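Local coordinates for adapter protein MecA 2 (Bacillus subtilis, PDB 3JTN) that targets unfolded or aggregated proteins and ComK to the ClpC protease and takes part in Spx degradation, its C-terminal domain, the part described here, interacting with ClpC, at residues 18-23 and 81-86; 39-44 and 54-59; 8-13 and 28-33; 76-79 and 85-88. All coordinates share one frame; numbering follows the deposited sequence.

Overall arrangement
All four contacts lie in the compact C-terminal domain, where a five-stranded antiparallel sheet carries helices 10-22, 49-59 and 82-87 on one face. Contact 3 sets helix 10-22 on strand 29-33, contact 2 sets helix 49-59 on strand 36-41, contact 1 joins helices 10-22 and 82-87, and contact 4 ties helix 82-87 to edge strand 75-78. Along the chain contact 2 is nested within the loop closed by contact 1, contact 3 crosses contact 1, and contacts 1 and 4 share Thr85 and Ile86. Centres lie about 9 to 14 Å apart, and only contacts 2 and 4 do not touch, so the set forms one continuous core of the ClpC-interacting domain.

Contact 1 (18-23 and 81-86); sequences ESLQRI and NAVETI
Gln21 and Val83 mark the closest approach of the two backbones, their CA atoms 6.6 Å apart, with Val83 of helix 82-87 directed at helix 10-22. Val83 divides its two methyls between two neighbours. With CG1 anti to the backbone N (chi1 169°), this branch lies against the helix backbone, 3.8 Å from Gln21 N, and also beside Gln21 CB. The other branch, CG2, meets Leu20: it lies 3.5 Å from Leu20 CD1 and 3.7 Å from Leu20 CB, the two side chains crossing at about a right angle. An alanine here would lose both methyls and would probably leave a gap beside Leu20 CD1 and the Gln21 backbone. Within 81-86, the first turn is tied by Asn81 O, which accepts from Thr85 N at 2.8 Å and from Thr85 OG1 at 2.9 Å, the hydroxyl standing 52° out of the carbonyl plane. Leu20 continues inward onto Leu39 and Leu41, and Ala82 rests on Leu39. This is helix-helix packing on one face of an antiparallel sheet, joining the C-terminal helix of the domain to the end of its first helix.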
loop_
_atom_site.group_PDB
_atom_site.type_symbol
_atom_site.label_atom_id
_atom_site.label_comp_id
_atom_site.label_asym_id
_atom_site.label_seq_id
_atom_site.Cartn_x
_atom_site.Cartn_y
_atom_site.Cartn_z
ATOM N N GLU A 18 -4.411 -3.065 -8.841
ATOM C CA GLU A 18 -5.359 -3.868 -9.605
ATOM C C GLU A 18 -5.790 -5.076 -8.793
ATOM O O GLU A 18 -6.962 -5.452 -8.785
ATOM C CB GLU A 18 -4.747 -4.321 -10.938
ATOM C CG GLU A 18 -5.660 -5.231 -11.755
ATOM C CD GLU A 18 -7.100 -4.732 -11.807
ATOM O OE1 GLU A 18 -8.005 -5.453 -11.323
ATOM O OE2 GLU A 18 -7.325 -3.614 -12.323
ATOM N N SER A 19 -4.840 -5.682 -8.096
ATOM C CA SER A 19 -5.143 -6.878 -7.327
ATOM C C SER A 19 -5.961 -6.469 -6.104
ATOM O O SER A 19 -6.976 -7.086 -5.805
ATOM C CB SER A 19 -3.865 -7.598 -6.906
ATOM O OG SER A 19 -3.216 -8.152 -8.031
ATOM N N LEU A 20 -5.536 -5.407 -5.424
ATOM C CA LEU A 20 -6.266 -4.941 -4.239
ATOM C C LEU A 20 -7.712 -4.564 -4.572
ATOM O O LEU A 20 -8.639 -4.916 -3.841
ATOM C CB LEU A 20 -5.543 -3.772 -3.565
ATOM C CG LEU A 20 -4.133 -4.031 -3.028
ATOM C CD1 LEU A 20 -3.710 -2.888 -2.134
ATOM C CD2 LEU A 20 -4.078 -5.340 -2.279
ATOM N N GLN A 21 -7.903 -3.839 -5.668
ATOM C CA GLN A 21 -9.246 -3.533 -6.148
ATOM C C GLN A 21 -10.014 -4.813 -6.478
ATOM O O GLN A 21 -11.208 -4.918 -6.216
ATOM C CB GLN A 21 -9.178 -2.639 -7.379
ATOM C CG GLN A 21 -10.528 -2.374 -8.010
ATOM C CD GLN A 21 -10.416 -1.558 -9.280
ATOM O OE1 GLN A 21 -10.642 -0.348 -9.269
ATOM N NE2 GLN A 21 -10.056 -2.211 -10.381
ATOM N N ARG A 22 -9.321 -5.791 -7.052
ATOM C CA ARG A 22 -9.942 -7.070 -7.344
ATOM C C ARG A 22 -10.530 -7.643 -6.047
ATOM O O ARG A 22 -11.657 -8.137 -6.038
ATOM C CB ARG A 22 -8.913 -8.051 -7.922
ATOM C CG ARG A 22 -9.476 -9.004 -8.961
ATOM C CD ARG A 22 -8.883 -10.409 -8.836
ATOM N NE ARG A 22 -9.771 -11.191 -7.995
ATOM C CZ ARG A 22 -9.426 -11.852 -6.895
ATOM N NH1 ARG A 22 -8.164 -11.903 -6.480
ATOM N NH2 ARG A 22 -10.374 -12.488 -6.222
ATOM N N ILE A 23 -9.766 -7.581 -4.956
ATOM C CA ILE A 23 -10.209 -8.207 -3.712
ATOM C C ILE A 23 -10.950 -7.245 -2.781
ATOM O O ILE A 23 -10.989 -7.438 -1.559
ATOM C CB ILE A 23 -9.071 -8.952 -2.989
ATOM C CG1 ILE A 23 -8.099 -7.978 -2.348
ATOM C CG2 ILE A 23 -8.337 -9.887 -3.979
ATOM C CD1 ILE A 23 -6.895 -8.654 -1.702
ATOM N N ASN A 81 -7.134 6.392 0.139
ATOM C CA ASN A 81 -7.767 6.097 -1.145
ATOM C C ASN A 81 -6.751 5.766 -2.228
ATOM O O ASN A 81 -7.018 5.936 -3.413
ATOM C CB ASN A 81 -8.658 7.256 -1.593
ATOM C CG ASN A 81 -7.911 8.571 -1.649
ATOM O OD1 ASN A 81 -6.686 8.609 -1.503
ATOM N ND2 ASN A 81 -8.645 9.660 -1.864
ATOM N N ALA A 82 -5.585 5.287 -1.808
ATOM C CA ALA A 82 -4.523 4.891 -2.736
ATOM C C ALA A 82 -5.012 4.047 -3.910
ATOM O O ALA A 82 -4.788 4.395 -5.078
ATOM C CB ALA A 82 -3.444 4.147 -1.992
ATOM N N VAL A 83 -5.657 2.923 -3.607
ATOM C CA VAL A 83 -6.026 1.980 -4.655
ATOM C C VAL A 83 -7.059 2.581 -5.585
ATOM O O VAL A 83 -7.010 2.372 -6.791
ATOM C CB VAL A 83 -6.592 0.675 -4.100
ATOM C CG1 VAL A 83 -7.200 -0.130 -5.229
ATOM C CG2 VAL A 83 -5.507 -0.123 -3.385
ATOM N N GLU A 84 -7.998 3.336 -5.030
ATOM C CA GLU A 84 -9.070 3.844 -5.853
ATOM C C GLU A 84 -8.582 5.026 -6.675
ATOM O O GLU A 84 -9.024 5.221 -7.798
ATOM C CB GLU A 84 -10.283 4.230 -5.017
ATOM C CG GLU A 84 -10.362 5.678 -4.654
ATOM C CD GLU A 84 -11.761 6.215 -4.829
ATOM O OE1 GLU A 84 -12.112 6.584 -5.971
ATOM O OE2 GLU A 84 -12.509 6.261 -3.832
ATOM N N THR A 85 -7.665 5.805 -6.111
ATOM C CA THR A 85 -7.021 6.889 -6.838
ATOM C C THR A 85 -6.242 6.345 -8.024
ATOM O O THR A 85 -6.325 6.866 -9.122
ATOM C CB THR A 85 -6.048 7.643 -5.943
ATOM O OG1 THR A 85 -6.784 8.387 -4.970
ATOM C CG2 THR A 85 -5.187 8.592 -6.780
ATOM N N ILE A 86 -5.478 5.290 -7.784
ATOM C CA ILE A 86 -4.705 4.652 -8.834
ATOM C C ILE A 86 -5.611 3.998 -9.865
ATOM O O ILE A 86 -5.484 4.256 -11.057
ATOM C CB ILE A 86 -3.770 3.601 -8.252
ATOM C CG1 ILE A 86 -2.634 4.286 -7.493
ATOM C CG2 ILE A 86 -3.219 2.721 -9.353
ATOM C CD1 ILE A 86 -1.604 3.328 -6.940
#

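Contact 2 (39-44 and 54-59); sequences LSLEDL and AVLAEY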
loop_
_atom_site.group_PDB
_atom_site.type_symbol
_atom_site.label_atom_id
_atom_site.label_comp_id
_atom_site.label_asym_id
_atom_site.label_seq_id
_atom_site.Cartn_x
_atom_site.Cartn_y
_atom_site.Cartn_z
ATOM N N LEU A 39 3.131 1.401 1.112
ATOM C CA LEU A 39 1.695 1.331 1.211
ATOM C C LEU A 39 1.344 0.834 2.587
ATOM O O LEU A 39 1.949 -0.108 3.105
ATOM C CB LEU A 39 1.116 0.400 0.156
ATOM C CG LEU A 39 -0.401 0.235 0.151
ATOM C CD1 LEU A 39 -1.093 1.413 -0.487
ATOM C CD2 LEU A 39 -0.744 -1.025 -0.602
ATOM N N SER A 40 0.364 1.486 3.182
ATOM C CA SER A 40 -0.141 1.076 4.472
ATOM C C SER A 40 -1.581 0.750 4.222
ATOM O O SER A 40 -2.271 1.504 3.535
ATOM C CB SER A 40 -0.048 2.227 5.470
ATOM O OG SER A 40 -0.903 1.989 6.575
ATOM N N LEU A 41 -2.030 -0.382 4.747
ATOM C CA LEU A 41 -3.429 -0.761 4.659
ATOM C C LEU A 41 -3.946 -0.904 6.076
ATOM O O LEU A 41 -3.231 -1.377 6.960
ATOM C CB LEU A 41 -3.599 -2.088 3.906
ATOM C CG LEU A 41 -3.285 -2.133 2.413
ATOM C CD1 LEU A 41 -3.434 -3.553 1.913
ATOM C CD2 LEU A 41 -4.177 -1.194 1.611
ATOM N N GLU A 42 -5.187 -0.489 6.289
ATOM C CA GLU A 42 -5.795 -0.544 7.606
ATOM C C GLU A 42 -6.998 -1.473 7.558
ATOM O O GLU A 42 -7.217 -2.274 8.469
ATOM C CB GLU A 42 -6.235 0.851 8.053
ATOM C CG GLU A 42 -7.457 1.372 7.311
ATOM C CD GLU A 42 -8.355 2.241 8.177
ATOM O OE1 GLU A 42 -8.871 3.257 7.659
ATOM O OE2 GLU A 42 -8.546 1.903 9.368
ATOM N N ASP A 43 -7.786 -1.354 6.495
ATOM C CA ASP A 43 -8.945 -2.213 6.322
ATOM C C ASP A 43 -8.628 -3.270 5.282
ATOM O O ASP A 43 -8.235 -2.954 4.159
ATOM C CB ASP A 43 -10.185 -1.411 5.916
ATOM C CG ASP A 43 -11.468 -2.210 6.073
ATOM O OD1 ASP A 43 -11.391 -3.423 6.367
ATOM O OD2 ASP A 43 -12.558 -1.624 5.907
ATOM N N LEU A 44 -8.778 -4.526 5.673
ATOM C CA LEU A 44 -8.517 -5.649 4.780
ATOM C C LEU A 44 -9.795 -6.205 4.149
ATOM O O LEU A 44 -9.817 -7.329 3.651
ATOM C CB LEU A 44 -7.767 -6.751 5.530
ATOM C CG LEU A 44 -6.417 -6.323 6.102
ATOM C CD1 LEU A 44 -6.582 -5.824 7.522
ATOM C CD2 LEU A 44 -5.452 -7.472 6.068
ATOM N N ALA A 54 -0.081 -11.728 1.747
ATOM C CA ALA A 54 0.342 -12.645 0.702
ATOM C C ALA A 54 0.342 -11.935 -0.643
ATOM O O ALA A 54 1.308 -12.040 -1.398
ATOM C CB ALA A 54 -0.558 -13.874 0.666
ATOM N N VAL A 55 -0.728 -11.203 -0.948
ATOM C CA VAL A 55 -0.772 -10.504 -2.228
ATOM C C VAL A 55 0.168 -9.312 -2.210
ATOM O O VAL A 55 0.769 -8.985 -3.233
ATOM C CB VAL A 55 -2.195 -10.056 -2.663
ATOM C CG1 VAL A 55 -3.267 -10.943 -2.035
ATOM C CG2 VAL A 55 -2.430 -8.610 -2.330
ATOM N N LEU A 56 0.307 -8.668 -1.051
ATOM C CA LEU A 56 1.219 -7.534 -0.929
ATOM C C LEU A 56 2.637 -7.948 -1.284
ATOM O O LEU A 56 3.352 -7.201 -1.956
ATOM C CB LEU A 56 1.212 -6.968 0.485
ATOM C CG LEU A 56 0.109 -5.978 0.826
ATOM C CD1 LEU A 56 0.432 -5.328 2.157
ATOM C CD2 LEU A 56 -0.024 -4.937 -0.267
ATOM N N ALA A 57 3.025 -9.139 -0.823
ATOM C CA ALA A 57 4.370 -9.686 -1.024
ATOM C C ALA A 57 4.700 -9.946 -2.487
ATOM O O ALA A 57 5.877 -9.982 -2.869
ATOM C CB ALA A 57 4.550 -10.965 -0.218
ATOM N N GLU A 58 3.666 -10.147 -3.298
ATOM C CA GLU A 58 3.857 -10.337 -4.730
ATOM C C GLU A 58 4.376 -9.054 -5.349
ATOM O O GLU A 58 5.058 -9.077 -6.363
ATOM C CB GLU A 58 2.540 -10.723 -5.408
ATOM C CG GLU A 58 2.030 -12.129 -5.089
ATOM C CD GLU A 58 0.579 -12.333 -5.520
ATOM O OE1 GLU A 58 -0.091 -11.330 -5.868
ATOM O OE2 GLU A 58 0.105 -13.492 -5.507
ATOM N N TYR A 59 4.047 -7.920 -4.740
ATOM C CA TYR A 59 4.368 -6.632 -5.349
ATOM C C TYR A 59 5.425 -5.831 -4.597
ATOM O O TYR A 59 6.133 -5.016 -5.180
ATOM C CB TYR A 59 3.097 -5.812 -5.513
ATOM C CG TYR A 59 2.139 -6.405 -6.512
ATOM C CD1 TYR A 59 2.281 -6.146 -7.868
ATOM C CD2 TYR A 59 1.098 -7.226 -6.104
ATOM C CE1 TYR A 59 1.405 -6.692 -8.801
ATOM C CE2 TYR A 59 0.211 -7.770 -7.024
ATOM C CZ TYR A 59 0.373 -7.497 -8.374
ATOM O OH TYR A 59 -0.498 -8.024 -9.301
#
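Leu39, Leu41 and Leu56 meet through methyl branches alone: neither a ring face nor a ring edge takes part across these segments. The flat group of helix 49-59, the Tyr59 ring, packs instead on Gln15 and Leu16 of helix 10-22, and its hydroxyl is hydrogen-bonded to Ser19 OG. The arrangement is a helix laid on an antiparallel sheet in an alpha+beta domain, with strand 36-41 in the middle of the five strands. Being two residues apart on that strand, Leu39 and Leu41 both send their CB toward the helix, whereas Ser40 between them points away, on the side of Tyr31. The backbones stay well apart, 9.1 Å between Leu39 CA and Leu56 CA, and the leucine side chains fill the interval.

Leu56 acts as a fork, giving one methyl to each strand leucine. Leu39 reaches it with CG anti to the backbone N (chi1 180°), and the two side chains cross at about a right angle. All three leucines are buried. Ile3 and Tyr5 of the adjoining strand, together with Leu16 of helix 10-22, pack round Leu56, while Leu41 also touches Val52. Of the two prongs, Leu56 CD2 makes the nearer approach, 4.0 Å from Leu39 CD2, and Leu56 CD1 stands 4.3 Å from Leu41 CD1.

Contact 3 (8-13 and 28-33); sequences HSFEDI and GTVYHY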
loop_
_atom_site.group_PDB
_atom_site.type_symbol
_atom_site.label_atom_id
_atom_site.label_comp_id
_atom_site.label_asym_id
_atom_site.label_seq_id
_atom_site.Cartn_x
_atom_site.Cartn_y
_atom_site.Cartn_z
ATOM N N HIS A 8 9.539 -1.503 -4.724
ATOM C CA HIS A 8 10.697 -1.195 -5.533
ATOM C C HIS A 8 10.431 0.107 -6.282
ATOM O O HIS A 8 11.213 1.053 -6.199
ATOM C CB HIS A 8 10.996 -2.340 -6.496
ATOM C CG HIS A 8 12.017 -1.995 -7.528
ATOM N ND1 HIS A 8 13.307 -1.637 -7.202
ATOM C CD2 HIS A 8 11.935 -1.936 -8.877
ATOM C CE1 HIS A 8 13.980 -1.376 -8.309
ATOM N NE2 HIS A 8 13.171 -1.551 -9.338
ATOM N N SER A 9 9.310 0.155 -6.994
ATOM C CA SER A 9 8.898 1.372 -7.679
ATOM C C SER A 9 7.413 1.629 -7.488
ATOM O O SER A 9 6.669 0.730 -7.102
ATOM C CB SER A 9 9.219 1.288 -9.174
ATOM O OG SER A 9 8.641 0.135 -9.746
ATOM N N PHE A 10 6.983 2.859 -7.760
ATOM C CA PHE A 10 5.574 3.205 -7.644
ATOM C C PHE A 10 4.716 2.354 -8.583
ATOM O O PHE A 10 3.525 2.159 -8.348
ATOM C CB PHE A 10 5.340 4.693 -7.922
ATOM C CG PHE A 10 3.915 5.119 -7.713
ATOM C CD1 PHE A 10 3.462 5.470 -6.454
ATOM C CD2 PHE A 10 3.017 5.123 -8.766
ATOM C CE1 PHE A 10 2.149 5.837 -6.256
ATOM C CE2 PHE A 10 1.698 5.490 -8.570
ATOM C CZ PHE A 10 1.267 5.845 -7.315
ATOM N N GLU A 11 5.321 1.842 -9.648
ATOM C CA GLU A 11 4.595 0.980 -10.570
ATOM C C GLU A 11 4.141 -0.323 -9.909
ATOM O O GLU A 11 3.091 -0.862 -10.254
ATOM C CB GLU A 11 5.422 0.692 -11.828
ATOM C CG GLU A 11 5.342 1.797 -12.866
ATOM C CD GLU A 11 6.161 1.490 -14.105
ATOM O OE1 GLU A 11 7.096 0.664 -14.017
ATOM O OE2 GLU A 11 5.870 2.076 -15.168
ATOM N N ASP A 12 4.928 -0.837 -8.969
ATOM C CA ASP A 12 4.531 -2.053 -8.268
ATOM C C ASP A 12 3.287 -1.762 -7.441
ATOM O O ASP A 12 2.477 -2.651 -7.182
ATOM C CB ASP A 12 5.670 -2.579 -7.390
ATOM C CG ASP A 12 6.835 -3.139 -8.207
ATOM O OD1 ASP A 12 6.584 -3.972 -9.111
ATOM O OD2 ASP A 12 8.000 -2.755 -7.944
ATOM N N ILE A 13 3.124 -0.503 -7.043
ATOM C CA ILE A 13 1.924 -0.099 -6.315
ATOM C C ILE A 13 0.780 0.063 -7.289
ATOM O O ILE A 13 -0.352 -0.245 -6.961
ATOM C CB ILE A 13 2.129 1.198 -5.498
ATOM C CG1 ILE A 13 3.243 1.011 -4.458
ATOM C CG2 ILE A 13 0.838 1.594 -4.769
ATOM C CD1 ILE A 13 3.369 2.194 -3.478
ATOM N N GLY A 28 -5.978 2.090 1.266
ATOM C CA GLY A 28 -4.535 2.166 1.242
ATOM C C GLY A 28 -4.001 3.576 1.393
ATOM O O GLY A 28 -4.564 4.546 0.891
ATOM N N THR A 29 -2.888 3.690 2.090
ATOM C CA THR A 29 -2.213 4.961 2.197
ATOM C C THR A 29 -0.803 4.819 1.680
ATOM O O THR A 29 -0.014 4.034 2.203
ATOM C CB THR A 29 -2.182 5.447 3.633
ATOM O OG1 THR A 29 -3.489 5.912 3.985
ATOM C CG2 THR A 29 -1.186 6.587 3.773
ATOM N N VAL A 30 -0.495 5.572 0.637
ATOM C CA VAL A 30 0.836 5.538 0.054
ATOM C C VAL A 30 1.700 6.639 0.634
ATOM O O VAL A 30 1.312 7.805 0.616
ATOM C CB VAL A 30 0.788 5.712 -1.475
ATOM C CG1 VAL A 30 2.201 5.832 -2.043
ATOM C CG2 VAL A 30 0.030 4.555 -2.115
ATOM N N TYR A 31 2.869 6.257 1.141
ATOM C CA TYR A 31 3.863 7.214 1.600
ATOM C C TYR A 31 5.093 7.160 0.712
ATOM O O TYR A 31 5.396 6.125 0.141
ATOM C CB TYR A 31 4.301 6.892 3.026
ATOM C CG TYR A 31 3.212 7.012 4.055
ATOM C CD1 TYR A 31 2.876 8.246 4.599
ATOM C CD2 TYR A 31 2.526 5.891 4.496
ATOM C CE1 TYR A 31 1.873 8.361 5.558
ATOM C CE2 TYR A 31 1.527 5.992 5.453
ATOM C CZ TYR A 31 1.203 7.229 5.979
ATOM O OH TYR A 31 0.205 7.327 6.931
ATOM N N HIS A 32 5.803 8.282 0.607
ATOM C CA HIS A 32 7.127 8.278 0.000
ATOM C C HIS A 32 8.123 8.651 1.074
ATOM O O HIS A 32 8.018 9.702 1.693
ATOM C CB HIS A 32 7.231 9.252 -1.176
ATOM C CG HIS A 32 8.578 9.252 -1.829
ATOM N ND1 HIS A 32 8.986 8.258 -2.692
ATOM C CD2 HIS A 32 9.615 10.116 -1.735
ATOM C CE1 HIS A 32 10.214 8.513 -3.108
ATOM N NE2 HIS A 32 10.619 9.636 -2.542
ATOM N N TYR A 33 9.091 7.782 1.300
ATOM C CA TYR A 33 10.058 8.009 2.350
ATOM C C TYR A 33 11.390 7.402 1.942
ATOM O O TYR A 33 11.442 6.265 1.479
ATOM C CB TYR A 33 9.551 7.411 3.670
ATOM C CG TYR A 33 10.564 7.449 4.786
ATOM C CD1 TYR A 33 10.815 8.625 5.487
ATOM C CD2 TYR A 33 11.279 6.312 5.136
ATOM C CE1 TYR A 33 11.744 8.662 6.502
ATOM C CE2 TYR A 33 12.215 6.339 6.155
ATOM C CZ TYR A 33 12.442 7.516 6.833
ATOM O OH TYR A 33 13.371 7.544 7.848
#
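Phe10 and Ile13 are the residues of 8-13 that touch 28-33, and both do so through Val30. The segment enters helix 10-22 by way of Ser9, whose backbone O accepts from Asp12 N at 3.0 Å. In return Asp12 OD2 receives two weak bonds from Ser9, one from N at 3.3 Å and one from OG at 3.5 Å, so the first turn is held by its backbone and only loosely by this carboxylate.

Next comes Phe10, whose CB does not point at the strand. Its ring nevertheless reaches across because CG stands anti to the backbone N (chi1 -176°), and the ring then presents an edge: Val30 CG1 lies near the ring plane, 4.2 Å from Phe10 CE1. The same ring meets Tyr37 edge-to-face and also touches Ile86. This is helix-on-sheet packing in the alpha+beta core of the domain, whose sheet is antiparallel. Val30 faces helix 10-22, while Tyr31, the next residue along the strand, points away and packs on Ile67 and Leu70 of helix 67-73 on the other face.

One turn further on, Ile13 approaches Val30 tip to tip, with their CA atoms 8.6 Å apart. Each branch finds its own partner: Ile13 CG2 lies 4.1 Å from Val30 CG2, and Ile13 CD1 is at the same 4.1 Å from Val30 CG1. Tyr37 and Ile86 pack against Ile13, and Leu39 and Ala82 against Val30.

Contact 4 (76-79 and 85-88); sequences LIMD and TIQT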
loop_
_atom_site.group_PDB
_atom_site.type_symbol
_atom_site.label_atom_id
_atom_site.label_comp_id
_atom_site.label_asym_id
_atom_site.label_seq_id
_atom_site.Cartn_x
_atom_site.Cartn_y
_atom_site.Cartn_z
ATOM N N LEU A 76 3.221 12.090 2.350
ATOM C CA LEU A 76 1.903 11.502 2.159
ATOM C C LEU A 76 1.464 11.708 0.717
ATOM O O LEU A 76 1.204 12.827 0.278
ATOM C CB LEU A 76 0.887 12.116 3.130
ATOM C CG LEU A 76 -0.565 11.636 3.083
ATOM C CD1 LEU A 76 -0.669 10.166 3.477
ATOM C CD2 LEU A 76 -1.427 12.501 4.010
ATOM N N ILE A 77 1.393 10.620 -0.030
ATOM C CA ILE A 77 1.039 10.722 -1.429
ATOM C C ILE A 77 -0.458 10.509 -1.564
ATOM O O ILE A 77 -1.147 11.252 -2.266
ATOM C CB ILE A 77 1.798 9.687 -2.281
ATOM C CG1 ILE A 77 3.277 9.685 -1.907
ATOM C CG2 ILE A 77 1.633 9.999 -3.755
ATOM C CD1 ILE A 77 3.938 11.016 -2.155
ATOM N N MET A 78 -0.956 9.481 -0.889
ATOM C CA MET A 78 -2.364 9.156 -0.974
ATOM C C MET A 78 -2.843 8.660 0.369
ATOM O O MET A 78 -2.343 7.663 0.882
ATOM C CB MET A 78 -2.603 8.091 -2.041
ATOM C CG MET A 78 -2.056 8.464 -3.396
ATOM S SD MET A 78 -2.177 7.110 -4.579
ATOM C CE MET A 78 -0.491 7.091 -5.136
ATOM N N ASP A 79 -3.811 9.365 0.942
ATOM C CA ASP A 79 -4.339 8.986 2.241
ATOM C C ASP A 79 -5.661 8.254 2.104
ATOM O O ASP A 79 -6.674 8.861 1.749
ATOM C CB ASP A 79 -4.531 10.218 3.132
ATOM C CG ASP A 79 -5.124 9.868 4.493
ATOM O OD1 ASP A 79 -4.501 9.068 5.231
ATOM O OD2 ASP A 79 -6.210 10.398 4.826
ATOM N N THR A 85 -7.665 5.805 -6.111
ATOM C CA THR A 85 -7.021 6.889 -6.838
ATOM C C THR A 85 -6.242 6.345 -8.024
ATOM O O THR A 85 -6.325 6.866 -9.122
ATOM C CB THR A 85 -6.048 7.643 -5.943
ATOM O OG1 THR A 85 -6.784 8.387 -4.970
ATOM C CG2 THR A 85 -5.187 8.592 -6.780
ATOM N N ILE A 86 -5.478 5.290 -7.784
ATOM C CA ILE A 86 -4.705 4.652 -8.834
ATOM C C ILE A 86 -5.611 3.998 -9.865
ATOM O O ILE A 86 -5.484 4.256 -11.057
ATOM C CB ILE A 86 -3.770 3.601 -8.252
ATOM C CG1 ILE A 86 -2.634 4.286 -7.493
ATOM C CG2 ILE A 86 -3.219 2.721 -9.353
ATOM C CD1 ILE A 86 -1.604 3.328 -6.940
ATOM N N GLN A 87 -6.528 3.152 -9.406
ATOM C CA GLN A 87 -7.389 2.419 -10.323
ATOM C C GLN A 87 -8.238 3.368 -11.126
ATOM O O GLN A 87 -8.674 3.037 -12.224
ATOM C CB GLN A 87 -8.280 1.428 -9.584
ATOM C CG GLN A 87 -7.523 0.270 -9.023
ATOM C CD GLN A 87 -6.757 -0.466 -10.086
ATOM O OE1 GLN A 87 -5.531 -0.394 -10.138
ATOM N NE2 GLN A 87 -7.474 -1.170 -10.953
ATOM N N THR A 88 -8.468 4.555 -10.579
ATOM C CA THR A 88 -9.326 5.522 -11.240
ATOM C C THR A 88 -8.560 6.266 -12.333
ATOM O O THR A 88 -9.083 7.197 -12.945
ATOM C CB THR A 88 -9.946 6.504 -10.232
ATOM O OG1 THR A 88 -11.219 6.949 -10.711
ATOM C CG2 THR A 88 -9.033 7.697 -9.998
#
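Met78 carries this contact with its sulfur, which rests against two successive residues of helix 82-87. The Met78 side chain crosses that of Thr85 obliquely and that of Ile86 at about a right angle, and the same sulfur touches both. Met78 SD is 4.0 Å from Thr85 CG2 and 4.1 Å from Thr85 CB, and 4.1 Å from Ile86 CG1. The chain is extended as far as the sulfur and then bends at chi3 (-128°), carrying CE away from Thr85 toward the Phe10 ring, still alongside Ile86. Thr85 offers its methyl because CG2 stands anti to the backbone N, while OG1 is turned back to Asn81 O. The backbones come nearest at Met78 and Thr85, with CA atoms 7.8 Å apart.

On the strand side, Ile77 and Met78 both face Val30, which makes a classic beta bulge in edge strand 75-78. Backbone hydrogen bonds join Val30 to both of them. Chemically the helix contact rests on van der Waals packing of a sulfur against carbon, with the threonine hydroxyl taken up by the carbonyl of Asn81, the N-cap residue; it should therefore depend on fit rather than on directed bonds.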